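Local coordinates for flavoprotein (Thermotoga maritima, PDB 5V8S) that probably transfers electrons as an oxidoreductase, with an FMN-binding flavodoxin-like domain joined to a metallo-beta-lactamase-like domain that carries a di-iron centre, at residues E118-N123 with D166-Y171; L290-F295 with K397-I402. The protein carries 1 engineered substitution. All coordinates share one frame; numbering follows the deposited sequence.

Contact 1 of 2, residues E118-N123 with D166-Y171; sequences EIIASN and DTMVTY
Ser-122 and Asp-166 meet side chain to backbone, the hydroxyl of the one donating to the carbonyl of the other, with 2.8 Å between Ser-122 OG and Asp-166 O. The donor approaches strongly from the side, at a C=O...donor angle of 112°, and stands 27° off the carbonyl plane. With chi1 at 70°, OG lies between the backbone N and carbonyl carbon of its own residue, where it also takes the N-H of Gly-125 and so N-caps the helix that follows. A buried hydroxyl is thereby satisfied in both roles. The carbonyl receives a second donor, because water 1 accepts from Ser-122 N at 3.0 Å and donates to Asp-166 O at 3.1 Å.

Strand 118-121 of the seven-stranded mixed sheet and strand 168-172 of the five-stranded one meet here, within a metallo-beta-lactamase-like domain. The apolar share falls to Met-168, whose chain is extended beyond CG and reaches toward strand 118-121. Met-168 SD comes to 4.0 Å from Ser-122 N, while the terminal methyl goes further and lies against the opposing backbone, Met-168 CE being 4.0 Å from Ala-121 CA. Ile-120 meets the same methyl through its short branch, CG2 to Met-168 CE at 4.3 Å. Phe-156, Met-158, Ile-94 and Val-141 also touch the Met-168 side chain, placing it among apolar residues between the sheets. The Asp-166 carboxylate serves other partners: OD2 bonds Thr-98 OG1, and OD1 bonds ND1 of His-97, a residue of the mu-oxo-diiron pocket, an arrangement consistent with a second-shell residue that positions a first-shell one.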
loop_
_atom_site.group_PDB
_atom_site.type_symbol
_atom_site.label_atom_id
_atom_site.label_comp_id
_atom_site.label_asym_id
_atom_site.label_seq_id
_atom_site.Cartn_x
_atom_site.Cartn_y
_atom_site.Cartn_z
ATOM N N GLU A 118 -39.909 10.742 14.090
ATOM C CA GLU A 118 -39.755 11.232 12.726
ATOM C C GLU A 118 -38.272 11.221 12.368
ATOM O O GLU A 118 -37.478 11.954 12.967
ATOM C CB GLU A 118 -40.339 12.630 12.588
ATOM C CG GLU A 118 -40.278 13.147 11.179
ATOM C CD GLU A 118 -41.048 14.446 11.015
ATOM O OE1 GLU A 118 -42.295 14.398 10.897
ATOM O OE2 GLU A 118 -40.408 15.508 11.023
ATOM N N ILE A 119 -37.897 10.371 11.411
ATOM C CA ILE A 119 -36.523 10.287 10.908
ATOM C C ILE A 119 -36.465 11.063 9.598
ATOM O O ILE A 119 -37.193 10.748 8.651
ATOM C CB ILE A 119 -36.097 8.824 10.696
ATOM C CG1 ILE A 119 -36.250 8.039 12.006
ATOM C CG2 ILE A 119 -34.657 8.748 10.167
ATOM C CD1 ILE A 119 -35.935 6.535 11.897
ATOM N N ILE A 120 -35.610 12.081 9.526
ATOM C CA ILE A 120 -35.518 12.949 8.352
ATOM C C ILE A 120 -34.215 12.664 7.617
ATOM O O ILE A 120 -33.135 12.662 8.226
ATOM C CB ILE A 120 -35.606 14.432 8.750
ATOM C CG1 ILE A 120 -36.978 14.721 9.344
ATOM C CG2 ILE A 120 -35.324 15.334 7.545
ATOM C CD1 ILE A 120 -37.049 16.047 10.035
ATOM N N ALA A 121 -34.308 12.473 6.299
ATOM C CA ALA A 121 -33.127 12.231 5.481
ATOM C C ALA A 121 -33.413 12.687 4.057
ATOM O O ALA A 121 -34.551 12.985 3.698
ATOM C CB ALA A 121 -32.742 10.748 5.502
ATOM N N SER A 122 -32.377 12.712 3.235
ATOM C CA SER A 122 -32.568 12.945 1.812
ATOM C C SER A 122 -33.173 11.707 1.143
ATOM O O SER A 122 -33.320 10.641 1.749
ATOM C CB SER A 122 -31.228 13.254 1.155
ATOM O OG SER A 122 -30.418 12.090 1.118
ATOM N N ASN A 123 -33.530 11.853 -0.134
ATOM C CA ASN A 123 -34.096 10.725 -0.868
ATOM C C ASN A 123 -33.138 9.536 -0.890
ATOM O O ASN A 123 -33.520 8.394 -0.599
ATOM C CB ASN A 123 -34.443 11.157 -2.290
ATOM C CG ASN A 123 -35.238 10.116 -3.020
ATOM O OD1 ASN A 123 -36.417 9.908 -2.743
ATOM N ND2 ASN A 123 -34.591 9.430 -3.943
ATOM N N ASP A 166 -26.246 10.936 -0.797
ATOM C CA ASP A 166 -27.251 11.217 0.222
ATOM C C ASP A 166 -26.982 12.485 1.019
ATOM O O ASP A 166 -27.819 12.860 1.839
ATOM C CB ASP A 166 -27.381 10.040 1.203
ATOM C CG ASP A 166 -26.152 9.849 2.095
ATOM O OD1 ASP A 166 -25.090 10.452 1.822
ATOM O OD2 ASP A 166 -26.267 9.086 3.082
ATOM N N THR A 167 -25.858 13.158 0.801
ATOM C CA THR A 167 -25.420 14.171 1.749
ATOM C C THR A 167 -26.261 15.437 1.660
ATOM O O THR A 167 -26.571 15.931 0.573
ATOM C CB THR A 167 -23.926 14.467 1.569
ATOM O OG1 THR A 167 -23.634 14.861 0.227
ATOM C CG2 THR A 167 -23.158 13.258 1.815
ATOM N N MET A 168 -26.643 15.941 2.828
ATOM C CA MET A 168 -27.333 17.209 2.960
ATOM C C MET A 168 -26.805 17.902 4.209
ATOM O O MET A 168 -26.088 17.314 5.022
ATOM C CB MET A 168 -28.851 16.998 3.074
ATOM C CG MET A 168 -29.287 16.299 4.331
ATOM S SD MET A 168 -31.097 16.290 4.454
ATOM C CE MET A 168 -31.290 15.692 6.120
ATOM N N VAL A 169 -27.168 19.169 4.361
ATOM C CA VAL A 169 -26.848 19.914 5.567
ATOM C C VAL A 169 -28.147 20.505 6.097
ATOM O O VAL A 169 -29.087 20.751 5.337
ATOM C CB VAL A 169 -25.773 20.998 5.317
ATOM C CG1 VAL A 169 -24.461 20.374 4.843
ATOM C CG2 VAL A 169 -26.255 21.994 4.299
ATOM N N THR A 170 -28.208 20.694 7.414
ATOM C CA THR A 170 -29.387 21.203 8.104
ATOM C C THR A 170 -29.066 22.589 8.653
ATOM O O THR A 170 -28.084 22.765 9.377
ATOM C CB THR A 170 -29.778 20.260 9.245
ATOM O OG1 THR A 170 -30.143 18.982 8.712
ATOM C CG2 THR A 170 -30.958 20.794 10.045
ATOM N N TYR A 171 -29.889 23.564 8.294
ATOM C CA TYR A 171 -29.695 24.966 8.664
ATOM C C TYR A 171 -30.787 25.375 9.638
ATOM O O TYR A 171 -31.970 25.270 9.318
ATOM C CB TYR A 171 -29.785 25.817 7.407
ATOM C CG TYR A 171 -29.626 27.299 7.622
ATOM C CD1 TYR A 171 -28.367 27.854 7.761
ATOM C CD2 TYR A 171 -30.730 28.155 7.661
ATOM C CE1 TYR A 171 -28.196 29.213 7.938
ATOM C CE2 TYR A 171 -30.566 29.523 7.851
ATOM C CZ TYR A 171 -29.301 30.049 7.991
ATOM O OH TYR A 171 -29.133 31.412 8.165
HETATM O O HOH W 1 -29.604 12.069 4.260
#

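Contact 2 of 2, residues L290-F295 with K397-I402; sequences LKEKGF and KIEEAI
Lys-293 meets Ile-402 and Glu-399 with an aliphatic shaft and a charged tip that do different work. Its CD rests on the branch methyl of Ile-402, with Lys-293 CD 3.6 Å from Ile-402 CG2. The chain runs extended until chi4, which turns to -66°, and the CE-NZ end lies alongside the Glu-399 carboxylate, Lys-293 NZ being 3.3 Å from Glu-399 OE2 in a salt bridge and CE equally close to the same oxygen. NZ also has a hydrogen bond with Ser-403 OG.

Glu-399 comes to this position through an unusual first torsion, chi1 -93°, followed by a bend at chi2 of -72° that swings CD out of an extended path. Its OE1 is hydrogen-bonded to Ser-289 OG, yet Glu-399 OE1 also lies 3.8 Å from Glu-292 OE1. The two side chains cross at about a right angle, with their carboxylate planes well inclined to each other; the nearby lysine probably offsets part of their repulsion.

Deeper in, Ile-402 holds CG2 anti to its backbone N, which directs that methyl between Lys-293 and Leu-290. Leu-290 CD2 packs on Ile-402 CG2 at 3.8 Å, the side chains again nearly perpendicular. Just beyond, the helix stops in a Schellman motif: Phe-295 N reaches back to Leu-290 O at 3.0 Å, and Gly-294, in positive phi, is the C-prime residue, its N bonded to Lys-291 O. The Phe-295 ring turns its edge to Leu-290 O.

Leu-290 lies on helix 278-292 and Ile-402 on helix 395-409, the first and last helices of the flavodoxin-like alpha/beta fold; they pack side by side on one face of its five-stranded parallel sheet, where Leu-290 touches Val-270 and Ile-402 touches Leu-356.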
loop_
_atom_site.group_PDB
_atom_site.type_symbol
_atom_site.label_atom_id
_atom_site.label_comp_id
_atom_site.label_asym_id
_atom_site.label_seq_id
_atom_site.Cartn_x
_atom_site.Cartn_y
_atom_site.Cartn_z
ATOM N N LEU A 290 16.357 22.505 -5.894
ATOM C CA LEU A 290 15.137 23.209 -5.509
ATOM C C LEU A 290 15.417 24.205 -4.396
ATOM O O LEU A 290 14.962 25.353 -4.446
ATOM C CB LEU A 290 14.072 22.218 -5.043
ATOM C CG LEU A 290 13.381 21.412 -6.126
ATOM C CD1 LEU A 290 12.675 20.228 -5.466
ATOM C CD2 LEU A 290 12.405 22.241 -6.931
ATOM N N LYS A 291 16.134 23.772 -3.359
ATOM C CA LYS A 291 16.443 24.670 -2.251
ATOM C C LYS A 291 17.294 25.854 -2.708
ATOM O O LYS A 291 17.063 26.993 -2.289
ATOM C CB LYS A 291 17.169 23.910 -1.148
ATOM C CG LYS A 291 16.326 22.900 -0.377
ATOM C CD LYS A 291 17.244 22.078 0.520
ATOM C CE LYS A 291 16.501 21.358 1.615
ATOM N NZ LYS A 291 17.388 20.354 2.272
ATOM N N GLU A 292 18.278 25.608 -3.566
ATOM C CA GLU A 292 19.134 26.691 -4.035
ATOM C C GLU A 292 18.330 27.720 -4.812
ATOM O O GLU A 292 18.674 28.909 -4.814
ATOM C CB GLU A 292 20.254 26.103 -4.896
ATOM C CG GLU A 292 21.250 27.120 -5.419
ATOM C CD GLU A 292 22.365 26.469 -6.222
ATOM O OE1 GLU A 292 22.223 25.277 -6.584
ATOM O OE2 GLU A 292 23.383 27.147 -6.480
ATOM N N LYS A 293 17.248 27.297 -5.456
ATOM C CA LYS A 293 16.393 28.204 -6.204
ATOM C C LYS A 293 15.235 28.777 -5.385
ATOM O O LYS A 293 14.361 29.432 -5.961
ATOM C CB LYS A 293 15.890 27.525 -7.478
ATOM C CG LYS A 293 17.001 27.328 -8.506
ATOM C CD LYS A 293 16.567 26.447 -9.648
ATOM C CE LYS A 293 17.748 26.025 -10.517
ATOM N NZ LYS A 293 18.375 27.167 -11.222
ATOM N N GLY A 294 15.229 28.590 -4.063
ATOM C CA GLY A 294 14.282 29.259 -3.189
ATOM C C GLY A 294 13.056 28.452 -2.801
ATOM O O GLY A 294 12.204 28.966 -2.064
ATOM N N PHE A 295 12.936 27.214 -3.263
ATOM C CA PHE A 295 11.788 26.391 -2.916
ATOM C C PHE A 295 12.003 25.713 -1.566
ATOM O O PHE A 295 13.130 25.559 -1.092
ATOM C CB PHE A 295 11.563 25.313 -3.978
ATOM C CG PHE A 295 11.187 25.850 -5.322
ATOM C CD1 PHE A 295 9.889 26.242 -5.585
ATOM C CD2 PHE A 295 12.138 25.973 -6.324
ATOM C CE1 PHE A 295 9.543 26.769 -6.827
ATOM C CE2 PHE A 295 11.793 26.477 -7.574
ATOM C CZ PHE A 295 10.491 26.870 -7.823
ATOM N N LYS A 397 21.539 18.043 -16.396
ATOM C CA LYS A 397 20.159 17.745 -16.758
ATOM C C LYS A 397 19.219 17.925 -15.577
ATOM O O LYS A 397 18.051 18.268 -15.772
ATOM C CB LYS A 397 20.038 16.309 -17.271
ATOM C CG LYS A 397 20.586 16.105 -18.675
ATOM C CD LYS A 397 19.542 16.463 -19.724
ATOM C CE LYS A 397 20.063 16.253 -21.141
ATOM N NZ LYS A 397 21.039 17.303 -21.550
ATOM N N ILE A 398 19.696 17.668 -14.359
ATOM C CA ILE A 398 18.871 17.901 -13.179
ATOM C C ILE A 398 18.623 19.393 -13.014
ATOM O O ILE A 398 17.493 19.839 -12.791
ATOM C CB ILE A 398 19.546 17.317 -11.925
ATOM C CG1 ILE A 398 19.890 15.825 -12.111
ATOM C CG2 ILE A 398 18.637 17.576 -10.694
ATOM C CD1 ILE A 398 20.630 15.209 -10.937
ATOM N N GLU A 399 19.688 20.182 -13.104
ATOM C CA GLU A 399 19.559 21.628 -12.980
ATOM C C GLU A 399 18.645 22.195 -14.059
ATOM O O GLU A 399 17.864 23.118 -13.793
ATOM C CB GLU A 399 20.951 22.263 -13.037
ATOM C CG GLU A 399 21.573 22.465 -11.658
ATOM C CD GLU A 399 20.895 23.592 -10.874
ATOM O OE1 GLU A 399 20.757 23.478 -9.636
ATOM O OE2 GLU A 399 20.504 24.601 -11.504
ATOM N N GLU A 400 18.734 21.667 -15.285
ATOM C CA GLU A 400 17.862 22.133 -16.361
ATOM C C GLU A 400 16.401 21.910 -16.008
ATOM O O GLU A 400 15.553 22.773 -16.266
ATOM C CB GLU A 400 18.176 21.414 -17.677
ATOM C CG GLU A 400 19.392 21.924 -18.401
ATOM C CD GLU A 400 19.711 21.123 -19.658
ATOM O OE1 GLU A 400 19.075 20.067 -19.882
ATOM O OE2 GLU A 400 20.613 21.561 -20.407
ATOM N N ALA A 401 16.086 20.753 -15.428
ATOM C CA ALA A 401 14.696 20.453 -15.108
ATOM C C ALA A 401 14.188 21.385 -14.023
ATOM O O ALA A 401 13.077 21.908 -14.117
ATOM C CB ALA A 401 14.557 19.000 -14.661
ATOM N N ILE A 402 14.979 21.582 -12.970
ATOM C CA ILE A 402 14.552 22.480 -11.904
ATOM C C ILE A 402 14.422 23.910 -12.427
ATOM O O ILE A 402 13.492 24.637 -12.054
ATOM C CB ILE A 402 15.495 22.380 -10.689
ATOM C CG1 ILE A 402 15.647 20.927 -10.216
ATOM C CG2 ILE A 402 14.979 23.263 -9.559
ATOM C CD1 ILE A 402 14.362 20.180 -10.000
#

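In the fold
Contact 1 lies within the metallo-beta-lactamase-like domain and contact 2 within the flavodoxin-like domain; they follow one another along the chain and fall on opposite sides of its centre. Their centres are 51 Å apart and their nearest atoms about 36 Å, so neither touches the other. Only contact 1 has a close tie to the metal site, the Asp-166 side chain standing about 7 Å from the mu-oxo-diiron cluster. Contact 2, centred 32 Å from the middle of the chain against 20 Å for contact 1, is partly buried helix packing, whereas the residues that meet in contact 1 are all buried.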